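Local coordinates for protein dihydrodipicolinate synthase (PDB 3B4U) that probably catalyses the aldolase-type condensation of pyruvate with aspartate semialdehyde in lysine biosynthesis, or a related lyase reaction, at residues A60-F65 against S73-G78; A25-A30 against I66-A71; E93-G98 against R134-Y139; D86-S91 against F126-K131. One frame throughout, in Å; residues are numbered along the deposited sequence. Where two conformers were deposited one is given.

Contact 1 (A60-F65 against S73-G78); sequences AILSSF and SRIVTG
L62 and F65, one helical turn apart, both close on I75, and each takes a different branch of it. The CD1 methyl of L62 lies 4.1 Å from I75 CG2, and at the far end of the same isoleucine I75 CD1 comes 4.1 Å from F65 CB. A chi1 of -60° puts I75 CG1, and with it CD1, beside the backbone N and leaves CG2 beside the carbonyl carbon; the two methyls, though close to each other, thus meet different helix residues. The F65 ring meets I75 CD1 obliquely. No hydrogen bond crosses; the join is wholly apolar, between helix 60-65 and strand 75-78, whose axes run antiparallel at 179° and approach to 11.3 Å. The tightly filled side is that of F65, where F65 and I75 both also pack on L43 of the neighbouring strand. Toward T77 the packing is looser: L62 CD1 stands 4.4 Å from T77 CG2, and L62 is partly exposed. On the outer side of the helix A60 and S63 are exposed to solvent and to a crystal neighbour. Strand 40-43, helix 57-67 and strand 75-79 form a beta-alpha-beta unit, and this is the helix-on-strand packing of a TIM barrel.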
loop_
_atom_site.group_PDB
_atom_site.type_symbol
_atom_site.label_atom_id
_atom_site.label_comp_id
_atom_site.label_asym_id
_atom_site.label_seq_id
_atom_site.Cartn_x
_atom_site.Cartn_y
_atom_site.Cartn_z
ATOM N N ALA B 60 3.742 -11.519 16.331
ATOM C CA ALA B 60 3.767 -12.897 16.784
ATOM C C ALA B 60 4.920 -13.657 16.128
ATOM O O ALA B 60 5.621 -14.412 16.777
ATOM C CB ALA B 60 2.429 -13.568 16.502
ATOM N N ILE B 61 5.115 -13.464 14.826
ATOM C CA ILE B 61 6.155 -14.158 14.098
ATOM C C ILE B 61 7.533 -13.749 14.598
ATOM O O ILE B 61 8.383 -14.604 14.877
ATOM C CB ILE B 61 5.992 -13.923 12.590
ATOM C CG1 ILE B 61 4.729 -14.629 12.075
ATOM C CG2 ILE B 61 7.224 -14.424 11.827
ATOM C CD1 ILE B 61 4.248 -14.115 10.718
ATOM N N LEU B 62 7.775 -12.452 14.732
ATOM C CA LEU B 62 9.087 -11.995 15.195
ATOM C C LEU B 62 9.381 -12.543 16.593
ATOM O O LEU B 62 10.485 -13.014 16.879
ATOM C CB LEU B 62 9.180 -10.469 15.148
ATOM C CG LEU B 62 10.535 -9.893 15.553
ATOM C CD1 LEU B 62 11.662 -10.404 14.675
ATOM C CD2 LEU B 62 10.460 -8.379 15.544
ATOM N N SER B 63 8.400 -12.446 17.486
ATOM C CA SER B 63 8.563 -12.960 18.835
ATOM C C SER B 63 8.877 -14.454 18.809
ATOM O O SER B 63 9.732 -14.937 19.553
ATOM C CB SER B 63 7.289 -12.672 19.618
ATOM O OG SER B 63 7.390 -13.167 20.942
ATOM N N SER B 64 8.175 -15.218 17.982
ATOM C CA SER B 64 8.427 -16.651 17.880
ATOM C C SER B 64 9.811 -16.968 17.322
ATOM O O SER B 64 10.470 -17.902 17.798
ATOM C CB SER B 64 7.366 -17.317 17.027
ATOM O OG SER B 64 6.088 -17.267 17.638
ATOM N N PHE B 65 10.265 -16.195 16.337
ATOM C CA PHE B 65 11.627 -16.398 15.815
ATOM C C PHE B 65 12.651 -16.219 16.916
ATOM O O PHE B 65 13.602 -17.015 17.039
ATOM C CB PHE B 65 11.925 -15.375 14.702
ATOM C CG PHE B 65 11.731 -15.911 13.303
ATOM C CD1 PHE B 65 10.468 -16.192 12.810
ATOM C CD2 PHE B 65 12.838 -16.133 12.473
ATOM C CE1 PHE B 65 10.333 -16.718 11.524
ATOM C CE2 PHE B 65 12.690 -16.671 11.216
ATOM C CZ PHE B 65 11.435 -16.965 10.734
ATOM N N SER B 73 20.257 -10.333 15.407
ATOM C CA SER B 73 21.208 -9.808 14.451
ATOM C C SER B 73 21.290 -10.565 13.141
ATOM O O SER B 73 21.968 -10.112 12.215
ATOM C CB SER B 73 22.580 -9.709 15.088
ATOM O OG SER B 73 23.063 -10.983 15.453
ATOM N N ARG B 74 20.610 -11.703 13.054
ATOM C CA ARG B 74 20.459 -12.430 11.806
ATOM C C ARG B 74 19.067 -12.274 11.201
ATOM O O ARG B 74 18.736 -12.997 10.272
ATOM C CB ARG B 74 20.811 -13.901 12.000
ATOM C CG ARG B 74 22.313 -14.082 12.275
ATOM C CD ARG B 74 22.713 -15.507 12.291
ATOM N NE ARG B 74 24.126 -15.636 12.598
ATOM C CZ ARG B 74 24.648 -16.217 13.689
ATOM N NH1 ARG B 74 23.909 -16.777 14.670
ATOM N NH2 ARG B 74 25.961 -16.250 13.777
ATOM N N ILE B 75 18.302 -11.282 11.668
ATOM C CA ILE B 75 16.957 -11.025 11.170
ATOM C C ILE B 75 16.877 -9.602 10.660
ATOM O O ILE B 75 17.254 -8.647 11.333
ATOM C CB ILE B 75 15.906 -11.220 12.277
ATOM C CG1 ILE B 75 15.946 -12.648 12.797
ATOM C CG2 ILE B 75 14.501 -10.876 11.767
ATOM C CD1 ILE B 75 15.066 -12.896 14.018
ATOM N N VAL B 76 16.381 -9.457 9.437
ATOM C CA VAL B 76 16.007 -8.176 8.829
ATOM C C VAL B 76 14.490 -8.187 8.714
ATOM O O VAL B 76 13.917 -9.221 8.372
ATOM C CB VAL B 76 16.659 -8.032 7.438
ATOM C CG1 VAL B 76 16.215 -6.771 6.711
ATOM C CG2 VAL B 76 18.190 -8.094 7.559
ATOM N N THR B 77 13.810 -7.076 9.008
ATOM C CA THR B 77 12.366 -7.017 8.843
ATOM C C THR B 77 11.970 -6.034 7.768
ATOM O O THR B 77 12.328 -4.845 7.834
ATOM C CB THR B 77 11.661 -6.664 10.155
ATOM O OG1 THR B 77 12.111 -5.403 10.627
ATOM C CG2 THR B 77 11.935 -7.691 11.218
ATOM N N GLY B 78 11.167 -6.480 6.813
ATOM C CA GLY B 78 10.551 -5.590 5.843
ATOM C C GLY B 78 9.437 -4.782 6.454
ATOM O O GLY B 78 8.666 -5.290 7.263
#

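Contact 2 (A25-A30 against I66-A71); sequences AMIAHA and IAAGIA
The CA atoms of I27 and A68 lie 7.6 Å apart, where a turn of helix 23-35 faces the end of helix 57-67 and the chain leaving it through G69, whose positive phi (94°) completes a Schellman motif. I27 meets A68 with both of its branches: CD1 is 3.8 Å from A68 CB, and CG2 is 3.9 Å from the same A68 CB. That one methyl therefore sits against the two ends of the isoleucine. Since I27 CG1 is anti to the carbonyl carbon (chi1 -71°), CG2 projects beside that carbon and also reaches the next residue but one after A68: I27 CG2 is 4.1 Å from I70 CD1. The I70 methyl then touches A30, with I70 CD1 4.0 Å from A30 CB, and so lies against two residues spaced almost one turn apart. In the TIM-barrel fold these are neighbouring helices of the outer layer, and the turn after 57-67 brings I70 back toward the strands. F65, just before this segment, packs against I27, A30 and I70 together and fills the inner side. No hydrogen bond links the two segments themselves, but R31, directly after A30, donates from NH1 to A68 O. I70 and A30 are buried, whereas I27 and A68 lie nearer the surface, and G69 is exposed.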
loop_
_atom_site.group_PDB
_atom_site.type_symbol
_atom_site.label_atom_id
_atom_site.label_comp_id
_atom_site.label_asym_id
_atom_site.label_seq_id
_atom_site.Cartn_x
_atom_site.Cartn_y
_atom_site.Cartn_z
ATOM N N ALA B 25 7.251 -24.278 10.483
ATOM C CA ALA B 25 7.825 -24.480 9.145
ATOM C C ALA B 25 8.638 -23.268 8.715
ATOM O O ALA B 25 9.703 -23.413 8.083
ATOM C CB ALA B 25 6.733 -24.745 8.114
ATOM N N MET B 26 8.181 -22.074 9.101
ATOM C CA MET B 26 8.872 -20.852 8.722
ATOM C C MET B 26 10.230 -20.757 9.386
ATOM O O MET B 26 11.235 -20.427 8.748
ATOM C CB MET B 26 7.993 -19.660 9.062
ATOM C CG MET B 26 8.484 -18.366 8.488
ATOM S SD MET B 26 7.214 -16.965 8.898
ATOM C CE MET B 26 8.170 -15.466 8.147
ATOM N N ILE B 27 10.254 -21.066 10.680
ATOM C CA ILE B 27 11.493 -21.035 11.434
ATOM C C ILE B 27 12.459 -22.104 10.921
ATOM O O ILE B 27 13.641 -21.869 10.786
ATOM C CB ILE B 27 11.211 -21.179 12.944
ATOM C CG1 ILE B 27 10.548 -19.892 13.431
ATOM C CG2 ILE B 27 12.452 -21.485 13.720
ATOM C CD1 ILE B 27 9.898 -19.956 14.801
ATOM N N ALA B 28 11.950 -23.297 10.647
ATOM C CA ALA B 28 12.803 -24.374 10.118
ATOM C C ALA B 28 13.409 -24.000 8.750
ATOM O O ALA B 28 14.579 -24.279 8.483
ATOM C CB ALA B 28 12.005 -25.696 10.039
ATOM N N HIS B 29 12.615 -23.335 7.931
ATOM C CA HIS B 29 13.098 -22.853 6.647
ATOM C C HIS B 29 14.173 -21.788 6.835
ATOM O O HIS B 29 15.208 -21.829 6.172
ATOM C CB HIS B 29 11.921 -22.371 5.800
ATOM C CG HIS B 29 12.320 -21.836 4.482
ATOM N ND1 HIS B 29 12.990 -22.590 3.549
ATOM C CD2 HIS B 29 12.124 -20.608 3.953
ATOM C CE1 HIS B 29 13.194 -21.822 2.487
ATOM N NE2 HIS B 29 12.686 -20.614 2.698
ATOM N N ALA B 30 13.966 -20.871 7.762
ATOM C CA ALA B 30 14.994 -19.881 8.070
ATOM C C ALA B 30 16.288 -20.565 8.504
ATOM O O ALA B 30 17.374 -20.206 8.058
ATOM C CB ALA B 30 14.507 -18.932 9.150
ATOM N N ILE B 66 12.478 -15.168 17.712
ATOM C CA ILE B 66 13.434 -14.863 18.774
ATOM C C ILE B 66 13.368 -15.918 19.881
ATOM O O ILE B 66 14.406 -16.379 20.365
ATOM C CB ILE B 66 13.232 -13.421 19.253
ATOM C CG1 ILE B 66 13.621 -12.481 18.102
ATOM C CG2 ILE B 66 14.069 -13.147 20.501
ATOM C CD1 ILE B 66 13.323 -11.003 18.324
ATOM N N ALA B 67 12.172 -16.362 20.245
ATOM C CA ALA B 67 12.042 -17.424 21.251
ATOM C C ALA B 67 12.642 -18.734 20.767
ATOM O O ALA B 67 13.167 -19.506 21.573
ATOM C CB ALA B 67 10.583 -17.616 21.632
ATOM N N ALA B 68 12.626 -18.973 19.456
ATOM C CA ALA B 68 13.190 -20.172 18.842
ATOM C C ALA B 68 14.726 -20.077 18.727
ATOM O O ALA B 68 15.363 -20.977 18.207
ATOM C CB ALA B 68 12.567 -20.420 17.481
ATOM N N GLY B 69 15.291 -18.958 19.105
ATOM C CA GLY B 69 16.730 -18.861 19.246
ATOM C C GLY B 69 17.493 -18.340 18.068
ATOM O O GLY B 69 18.707 -18.347 18.117
ATOM N N ILE B 70 16.799 -17.888 17.034
ATOM C CA ILE B 70 17.477 -17.227 15.939
ATOM C C ILE B 70 17.922 -15.857 16.433
ATOM O O ILE B 70 17.139 -15.103 17.001
ATOM C CB ILE B 70 16.588 -17.141 14.680
ATOM C CG1 ILE B 70 16.381 -18.546 14.102
ATOM C CG2 ILE B 70 17.247 -16.242 13.622
ATOM C CD1 ILE B 70 15.349 -18.644 13.007
ATOM N N ALA B 71 19.192 -15.545 16.262
ATOM C CA ALA B 71 19.732 -14.290 16.766
ATOM C C ALA B 71 19.040 -13.111 16.090
ATOM O O ALA B 71 18.955 -13.090 14.861
ATOM C CB ALA B 71 21.241 -14.230 16.477
#

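Contact 3 (E93-G98 against R134-Y139); sequences EALNAG and RDILVY
The R134 guanidinium lies with one face against L95: CD2 of the leucine stands 3.6 Å above the plane, over its centre. The edge is taken by D135 and the helix end. R134 NH1 forms a salt bridge with D135 OD2 at 2.8 Å, the carboxylate lying in the guanidinium plane and using its anti lone pair. Also near the plane lies G98 C, 3.7 Å from R134 NH2. The same nitrogen donates to the L95 carbonyl, R134 NH2 to L95 O at 3.0 Å, with a bent N-H...O angle of 146°; it approaches in the carbonyl plane, on a lone pair. L95 O also accepts from G98 N, so two donors grip this carbonyl at the close of helix 84-96, where G98 has positive phi in a Schellman motif. Here a barrel helix of the TIM fold is joined to the start of strand 136-140, the second strand after that helix in the chain; strand 101-104 lies between it and strand 75-79 in the sheet. R134 CG sits between the backbone N and the carbonyl carbon (chi1 57°), and from there the chain runs extended to NE, alongside the leucine and pointing the other way. R134 NH2 is also bonded to A99 O, just beyond G98. Deeper in, L95 CD1 is 4.4 Å from I136 CD1, whose side chain also meets I102 and F126.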
loop_
_atom_site.group_PDB
_atom_site.type_symbol
_atom_site.label_atom_id
_atom_site.label_comp_id
_atom_site.label_asym_id
_atom_site.label_seq_id
_atom_site.Cartn_x
_atom_site.Cartn_y
_atom_site.Cartn_z
ATOM N N GLU B 93 9.878 -1.325 16.721
ATOM C CA GLU B 93 9.696 -2.610 17.393
ATOM C C GLU B 93 10.790 -3.593 17.001
ATOM O O GLU B 93 11.369 -4.214 17.830
ATOM C CB GLU B 93 8.356 -3.227 17.023
ATOM C CG GLU B 93 7.184 -2.576 17.647
ATOM C CD GLU B 93 5.885 -3.073 17.044
ATOM O OE1 GLU B 93 5.858 -4.254 16.722
ATOM O OE2 GLU B 93 4.954 -2.295 16.956
ATOM N N ALA B 94 11.091 -3.687 15.708
ATOM C CA ALA B 94 12.122 -4.608 15.239
ATOM C C ALA B 94 13.499 -4.173 15.710
ATOM O O ALA B 94 14.314 -4.999 16.151
ATOM C CB ALA B 94 12.055 -4.772 13.722
ATOM N N LEU B 95 13.787 -2.878 15.645
ATOM C CA LEU B 95 15.092 -2.390 16.085
ATOM C C LEU B 95 15.290 -2.603 17.579
ATOM O O LEU B 95 16.371 -2.989 18.004
ATOM C CB LEU B 95 15.263 -0.913 15.744
ATOM C CG LEU B 95 15.401 -0.582 14.243
ATOM C CD1 LEU B 95 15.426 0.918 14.049
ATOM C CD2 LEU B 95 16.623 -1.271 13.598
ATOM N N ASN B 96 14.239 -2.403 18.372
ATOM C CA ASN B 96 14.311 -2.610 19.822
ATOM C C ASN B 96 14.544 -4.069 20.142
ATOM O O ASN B 96 15.199 -4.406 21.136
ATOM C CB ASN B 96 13.014 -2.137 20.489
ATOM C CG ASN B 96 12.961 -2.488 21.967
ATOM O OD1 ASN B 96 12.196 -3.352 22.389
ATOM N ND2 ASN B 96 13.797 -1.832 22.740
ATOM N N ALA B 97 14.013 -4.961 19.328
ATOM C CA ALA B 97 14.218 -6.399 19.462
ATOM C C ALA B 97 15.611 -6.846 19.034
ATOM O O ALA B 97 15.992 -7.995 19.262
ATOM C CB ALA B 97 13.174 -7.165 18.682
ATOM N N GLY B 98 16.375 -5.963 18.409
ATOM C CA GLY B 98 17.737 -6.268 18.004
ATOM C C GLY B 98 17.909 -6.652 16.533
ATOM O O GLY B 98 18.968 -7.127 16.166
ATOM N N ARG B 134 18.364 3.282 13.442
ATOM C CA ARG B 134 19.656 2.794 12.954
ATOM C C ARG B 134 19.344 1.826 11.816
ATOM O O ARG B 134 18.255 1.262 11.776
ATOM C CB ARG B 134 20.444 2.042 14.044
ATOM C CG ARG B 134 19.675 0.873 14.631
ATOM C CD ARG B 134 20.473 0.065 15.656
ATOM N NE ARG B 134 19.693 -1.049 16.179
ATOM C CZ ARG B 134 19.523 -2.227 15.577
ATOM N NH1 ARG B 134 20.110 -2.501 14.416
ATOM N NH2 ARG B 134 18.686 -3.091 16.105
ATOM N N ASP B 135 20.313 1.609 10.934
ATOM C CA ASP B 135 20.354 0.373 10.133
ATOM C C ASP B 135 19.168 0.202 9.220
ATOM O O ASP B 135 18.694 -0.906 9.006
ATOM C CB ASP B 135 20.611 -0.828 11.050
ATOM C CG ASP B 135 21.932 -0.692 11.801
ATOM O OD1 ASP B 135 22.876 -0.143 11.201
ATOM O OD2 ASP B 135 22.025 -1.134 12.956
ATOM N N ILE B 136 18.726 1.304 8.634
ATOM C CA ILE B 136 17.636 1.291 7.667
ATOM C C ILE B 136 18.198 1.119 6.259
ATOM O O ILE B 136 19.055 1.909 5.823
ATOM C CB ILE B 136 16.843 2.602 7.704
ATOM C CG1 ILE B 136 16.386 2.973 9.117
ATOM C CG2 ILE B 136 15.669 2.537 6.752
ATOM C CD1 ILE B 136 15.531 2.039 9.744
ATOM N N LEU B 137 17.696 0.091 5.585
ATOM C CA LEU B 137 17.971 -0.151 4.176
ATOM C C LEU B 137 16.762 0.320 3.401
ATOM O O LEU B 137 15.659 -0.219 3.564
ATOM C CB LEU B 137 18.162 -1.649 3.923
ATOM C CG LEU B 137 19.231 -2.305 4.795
ATOM C CD1 LEU B 137 19.165 -3.834 4.634
ATOM C CD2 LEU B 137 20.618 -1.768 4.484
ATOM N N VAL B 138 16.881 1.351 2.565
ATOM C CA VAL B 138 15.726 1.834 1.823
ATOM C C VAL B 138 15.521 0.965 0.587
ATOM O O VAL B 138 16.462 0.560 -0.087
ATOM C CB VAL B 138 15.845 3.346 1.513
ATOM C CG1 VAL B 138 15.823 4.126 2.822
ATOM C CG2 VAL B 138 17.039 3.682 0.664
ATOM N N TYR B 139 14.254 0.691 0.297
ATOM C CA TYR B 139 13.899 -0.369 -0.673
ATOM C C TYR B 139 13.413 0.239 -1.980
ATOM O O TYR B 139 12.346 0.844 -2.036
ATOM C CB TYR B 139 12.820 -1.255 -0.036
ATOM C CG TYR B 139 12.510 -2.566 -0.699
ATOM C CD1 TYR B 139 13.287 -3.138 -1.705
ATOM C CD2 TYR B 139 11.397 -3.284 -0.264
ATOM C CE1 TYR B 139 12.958 -4.397 -2.237
ATOM C CE2 TYR B 139 11.094 -4.538 -0.754
ATOM C CZ TYR B 139 11.886 -5.083 -1.734
ATOM O OH TYR B 139 11.533 -6.310 -2.249
#

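Contact 4 (D86-S91 against F126-K131); sequences DAADQS and FSKIGK
A88 CB meets the foot of K128 in close apolar packing, 3.5 Å from K128 CG and 3.6 Å from K128 CB. With K128 CG anti to the backbone N (chi1 -174°) and a bend at chi2, the aliphatic base lies on A88 while the amino end leads away. I129 lies alongside the same turn: its CG1 is 3.9 Å from A88 CB, and 3.7 Å from A88 O. Its tip, I129 CD1, goes on to S91 CB at 3.6 Å. The alanine lets the backbones come near, the CA atoms of A88 and I129 being 5.1 Å apart. These segments belong to helices 84-96 and 115-129, successive outer helices of the TIM barrel. No hydrogen bond crosses between the two segments; within segment 86-91, S91 OG donates to A87 O at 2.8 Å, tilted 31° from the carbonyl plane, and S91 N reaches that oxygen from the opposite face. The hydroxyl is thereby satisfied while its CB packs. Charge plays a lesser part; D89 OD1 and K128 NZ are 6.2 Å apart, an opposite pair without contact. At the first residue of segment 86-91, D86 OD2 hydrogen-bonds to S55 OG of the second subunit.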
loop_
_atom_site.group_PDB
_atom_site.type_symbol
_atom_site.label_atom_id
_atom_site.label_comp_id
_atom_site.label_asym_id
_atom_site.label_seq_id
_atom_site.Cartn_x
_atom_site.Cartn_y
_atom_site.Cartn_z
ATOM N N ASP B 86 2.821 4.083 11.229
ATOM C CA ASP B 86 2.961 2.621 11.188
ATOM C C ASP B 86 4.376 2.214 10.755
ATOM O O ASP B 86 4.907 1.249 11.277
ATOM C CB ASP B 86 1.947 1.992 10.255
ATOM C CG ASP B 86 0.565 2.015 10.796
ATOM O OD1 ASP B 86 0.249 2.786 11.706
ATOM O OD2 ASP B 86 -0.234 1.200 10.304
ATOM N N ALA B 87 4.992 2.959 9.843
ATOM C CA ALA B 87 6.350 2.628 9.452
ATOM C C ALA B 87 7.294 2.804 10.624
ATOM O O ALA B 87 8.175 1.966 10.867
ATOM C CB ALA B 87 6.804 3.493 8.272
ATOM N N ALA B 88 7.116 3.888 11.379
ATOM C CA ALA B 88 7.943 4.087 12.548
ATOM C C ALA B 88 7.698 3.036 13.631
ATOM O O ALA B 88 8.624 2.541 14.235
ATOM C CB ALA B 88 7.737 5.478 13.093
ATOM N N ASP B 89 6.439 2.688 13.860
ATOM C CA ASP B 89 6.119 1.739 14.914
ATOM C C ASP B 89 6.703 0.371 14.599
ATOM O O ASP B 89 7.326 -0.261 15.446
ATOM C CB ASP B 89 4.610 1.622 15.126
ATOM C CG ASP B 89 4.010 2.797 15.895
ATOM O OD1 ASP B 89 4.754 3.678 16.409
ATOM O OD2 ASP B 89 2.763 2.822 15.965
ATOM N N GLN B 90 6.535 -0.081 13.359
ATOM C CA GLN B 90 7.056 -1.406 12.959
ATOM C C GLN B 90 8.582 -1.389 13.015
ATOM O O GLN B 90 9.224 -2.338 13.475
ATOM C CB GLN B 90 6.570 -1.816 11.555
ATOM C CG GLN B 90 5.095 -2.112 11.469
ATOM C CD GLN B 90 4.695 -2.667 10.100
ATOM O OE1 GLN B 90 5.534 -3.003 9.277
ATOM N NE2 GLN B 90 3.400 -2.807 9.882
ATOM N N SER B 91 9.186 -0.320 12.537
ATOM C CA SER B 91 10.656 -0.204 12.547
ATOM C C SER B 91 11.184 -0.194 13.973
ATOM O O SER B 91 12.142 -0.911 14.282
ATOM C CB SER B 91 11.089 1.049 11.822
ATOM O OG SER B 91 10.764 1.023 10.440
ATOM N N PHE B 126 11.979 8.610 10.574
ATOM C CA PHE B 126 13.174 8.522 11.405
ATOM C C PHE B 126 13.012 9.326 12.693
ATOM O O PHE B 126 13.395 8.847 13.768
ATOM C CB PHE B 126 14.415 8.961 10.631
ATOM C CG PHE B 126 14.672 8.184 9.367
ATOM C CD1 PHE B 126 14.172 6.887 9.162
ATOM C CD2 PHE B 126 15.376 8.773 8.350
ATOM C CE1 PHE B 126 14.369 6.234 7.976
ATOM C CE2 PHE B 126 15.586 8.125 7.164
ATOM C CZ PHE B 126 15.087 6.839 6.989
ATOM N N SER B 127 12.434 10.522 12.593
ATOM C CA SER B 127 12.174 11.342 13.780
ATOM C C SER B 127 11.250 10.630 14.740
ATOM O O SER B 127 11.443 10.697 15.964
ATOM C CB SER B 127 11.562 12.682 13.373
ATOM O OG SER B 127 11.280 13.466 14.524
ATOM N N LYS B 128 10.204 9.993 14.218
ATOM C CA LYS B 128 9.245 9.285 15.029
ATOM C C LYS B 128 9.849 8.043 15.691
ATOM O O LYS B 128 9.559 7.751 16.856
ATOM C CB LYS B 128 8.029 8.926 14.185
ATOM C CG LYS B 128 6.908 8.319 14.979
ATOM C CD LYS B 128 6.334 9.281 15.999
ATOM C CE LYS B 128 5.048 8.744 16.623
ATOM N NZ LYS B 128 4.431 9.773 17.512
ATOM N N ILE B 129 10.699 7.311 14.983
ATOM C CA ILE B 129 11.423 6.188 15.622
ATOM C C ILE B 129 12.218 6.716 16.818
ATOM O O ILE B 129 12.215 6.104 17.902
ATOM C CB ILE B 129 12.354 5.471 14.638
ATOM C CG1 ILE B 129 11.559 4.761 13.529
ATOM C CG2 ILE B 129 13.231 4.446 15.373
ATOM C CD1 ILE B 129 12.391 4.331 12.388
ATOM N N GLY B 130 12.868 7.856 16.621
ATOM C CA GLY B 130 13.634 8.521 17.661
ATOM C C GLY B 130 15.095 8.156 17.655
ATOM O O GLY B 130 15.665 7.699 16.650
ATOM N N LYS B 131 15.685 8.315 18.835
ATOM C CA LYS B 131 17.114 8.244 18.987
ATOM C C LYS B 131 17.688 6.882 18.654
ATOM O O LYS B 131 18.856 6.767 18.328
ATOM C CB LYS B 131 17.519 8.691 20.411
ATOM C CG LYS B 131 17.095 7.738 21.509
ATOM C CD LYS B 131 17.458 8.264 22.908
ATOM C CE LYS B 131 17.017 7.270 23.966
ATOM N NZ LYS B 131 17.409 7.671 25.368
#

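From the N terminus, contact 2 closes a loop from helix 23-35 to the end of helix 57-67. Contact 1 then spans the short return from that helix to strand 75-79, so the two cross along the chain, both use helix 57-67, and meet where F65 of contact 1 packs on contact 2. Contacts 4 and 3 come later and cross each other: both start on helix 84-96, contact 4 reaching helix 115-129 and contact 3 going on to strand 136-140. T77 of contact 1 touches A94 of contact 3. Contacts 1 and 3 seat helices 57-67 and 84-96 on barrel strands, and contacts 2 and 4 join each of these to a neighbouring outer helix.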